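Side-chain contact in separin (Saccharomyces cerevisiae, PDB 5U1T), which cleaves the cohesin subunit MCD1/SCC1 as a caspase-like cysteine protease, triggering chromosome segregation at the onset of anaphase: residues D468-S471 with F472-D475. Sequence-based numbering, arbitrary orientation.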
ATOM      1  N   ASP A 468     -17.499  -3.005 -35.749  1.00 61.95           N
ATOM      2  CA  ASP A 468     -16.589  -4.138 -35.634  1.00 70.42           C
ATOM      3  C   ASP A 468     -15.384  -3.852 -34.733  1.00 64.58           C
ATOM      4  O   ASP A 468     -14.276  -4.321 -34.996  1.00 58.82           O
ATOM      5  CB  ASP A 468     -16.113  -4.566 -37.023  1.00 67.03           C
ATOM      6  CG  ASP A 468     -15.540  -3.416 -37.807  1.00 69.01           C
ATOM      7  OD1 ASP A 468     -15.274  -2.362 -37.182  1.00 73.36           O
ATOM      8  OD2 ASP A 468     -15.366  -3.554 -39.044  1.00 73.37           O
ATOM      9  N   THR A 469     -15.617  -3.085 -33.675  1.00 59.64           N
ATOM     10  CA  THR A 469     -14.572  -2.787 -32.702  1.00 64.74           C
ATOM     11  C   THR A 469     -14.937  -3.359 -31.336  1.00 57.28           C
ATOM     12  O   THR A 469     -16.090  -3.323 -30.945  1.00 57.70           O
ATOM     13  CB  THR A 469     -14.339  -1.265 -32.564  1.00 64.58           C
ATOM     14  OG1 THR A 469     -15.451  -0.670 -31.874  1.00 59.28           O
ATOM     15  CG2 THR A 469     -14.174  -0.626 -33.930  1.00 54.57           C
ATOM     16  N   LEU A 470     -13.953  -3.898 -30.625  1.00 62.91           N
ATOM     17  CA  LEU A 470     -14.150  -4.281 -29.230  1.00 59.28           C
ATOM     18  C   LEU A 470     -14.455  -3.047 -28.376  1.00 56.49           C
ATOM     19  O   LEU A 470     -15.260  -3.113 -27.457  1.00 56.30           O
ATOM     20  CB  LEU A 470     -12.920  -5.006 -28.693  1.00 57.62           C
ATOM     21  CG  LEU A 470     -13.008  -5.624 -27.300  1.00 60.63           C
ATOM     22  CD1 LEU A 470     -13.882  -6.850 -27.321  1.00 56.61           C
ATOM     23  CD2 LEU A 470     -11.620  -5.960 -26.767  1.00 61.66           C
ATOM     24  N   SER A 471     -13.822  -1.919 -28.689  1.00 60.98           N
ATOM     25  CA  SER A 471     -14.043  -0.698 -27.921  1.00 53.56           C
ATOM     26  C   SER A 471     -15.505  -0.275 -27.914  1.00 55.11           C
ATOM     27  O   SER A 471     -16.031   0.065 -26.860  1.00 57.42           O
ATOM     28  CB  SER A 471     -13.167   0.454 -28.437  1.00 61.12           C
ATOM     29  OG  SER A 471     -13.071   0.482 -29.856  1.00 65.80           O
ATOM     30  N   PHE A 472     -16.180  -0.348 -29.041  1.00 61.08           N
ATOM     31  CA  PHE A 472     -17.566   0.054 -29.061  1.00 55.50           C
ATOM     32  C   PHE A 472     -18.489  -0.849 -28.272  1.00 52.82           C
ATOM     33  O   PHE A 472     -19.350  -0.387 -27.574  1.00 56.71           O
ATOM     34  CB  PHE A 472     -18.099   0.191 -30.477  1.00 56.25           C
ATOM     35  CG  PHE A 472     -19.556   0.483 -30.513  1.00 61.10           C
ATOM     36  CD1 PHE A 472     -20.011   1.749 -30.303  1.00 64.91           C
ATOM     37  CD2 PHE A 472     -20.463  -0.519 -30.680  1.00 55.98           C
ATOM     38  CE1 PHE A 472     -21.349   2.022 -30.285  1.00 59.23           C
ATOM     39  CE2 PHE A 472     -21.798  -0.257 -30.661  1.00 57.90           C
ATOM     40  CZ  PHE A 472     -22.243   1.016 -30.466  1.00 56.88           C
ATOM     41  N   VAL A 473     -18.296  -2.147 -28.368  1.00 48.72           N
ATOM     42  CA  VAL A 473     -19.160  -3.077 -27.689  1.00 51.93           C
ATOM     43  C   VAL A 473     -18.958  -3.086 -26.195  1.00 55.62           C
ATOM     44  O   VAL A 473     -19.853  -3.405 -25.466  1.00 53.28           O
ATOM     45  CB  VAL A 473     -19.061  -4.482 -28.278  1.00 51.10           C
ATOM     46  CG1 VAL A 473     -17.644  -4.965 -28.268  1.00 55.45           C
ATOM     47  CG2 VAL A 473     -19.930  -5.433 -27.511  1.00 49.39           C
ATOM     48  N   PHE A 474     -17.773  -2.740 -25.745  1.00 55.47           N
ATOM     49  CA  PHE A 474     -17.515  -2.668 -24.336  1.00 58.53           C
ATOM     50  C   PHE A 474     -18.145  -1.418 -23.792  1.00 55.84           C
ATOM     51  O   PHE A 474     -18.777  -1.414 -22.775  1.00 50.82           O
ATOM     52  CB  PHE A 474     -16.029  -2.638 -24.094  1.00 56.46           C
ATOM     53  CG  PHE A 474     -15.545  -3.813 -23.359  1.00 55.40           C
ATOM     54  CD1 PHE A 474     -15.689  -3.885 -22.008  1.00 56.38           C
ATOM     55  CD2 PHE A 474     -15.005  -4.857 -24.025  1.00 52.09           C
ATOM     56  CE1 PHE A 474     -15.270  -4.979 -21.321  1.00 54.32           C
ATOM     57  CE2 PHE A 474     -14.582  -5.959 -23.353  1.00 58.14           C
ATOM     58  CZ  PHE A 474     -14.714  -6.022 -21.994  1.00 52.55           C
ATOM     59  N   ASP A 475     -17.964  -0.348 -24.525  1.00 55.35           N
ATOM     60  CA  ASP A 475     -18.501   0.941 -24.205  1.00 55.53           C
ATOM     61  C   ASP A 475     -20.011   0.879 -24.110  1.00 61.66           C
ATOM     62  O   ASP A 475     -20.589   1.424 -23.200  1.00 62.51           O
ATOM     63  CB  ASP A 475     -18.069   1.874 -25.315  1.00 62.66           C
ATOM     64  CG  ASP A 475     -18.392   3.277 -25.049  1.00 65.20           C
ATOM     65  OD1 ASP A 475     -18.586   3.631 -23.897  1.00 70.45           O
ATOM     66  OD2 ASP A 475     -18.442   4.047 -26.004  1.00 77.58           O
TER
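T469 caps the N-terminus of helix 470-485, a local N-cap contact in which its side chain takes the N-H of F472, within the largely helical part of separin and away from the probable catalytic site. Its OG1 accepts the backbone N-H of F472 at 2.9 Å (T469 OG1 to F472 N), with an N-H...O angle of 152°. With chi1 at 72°, OG1 is flanked by the residue's own N and C and turned to the first helical turn. The same oxygen also hydrogen-bonds N467 OD1, which ties the cap to the preceding loop. A valine here would probably leave the F472 N-H without its capping acceptor and N467 without this mate. Beyond the cap, regular helical bonds take over: F474 N to L470 O and D475 N to S471 O, both 3.1 Å. The L470 and F474 side chains run alongside each other in the same direction, with L470 CG 3.9 Å from F474 CD2. The L470 carbonyl oxygen sits at the edge of the F474 ring, in its plane. V473 adds a looser apolar contact, its CG1 4.3 Å from L470 CD1. Helix 523-533 packs on L470 and F474 through I528, while helix 501-509 meets V473 through I502 and F474 through V506.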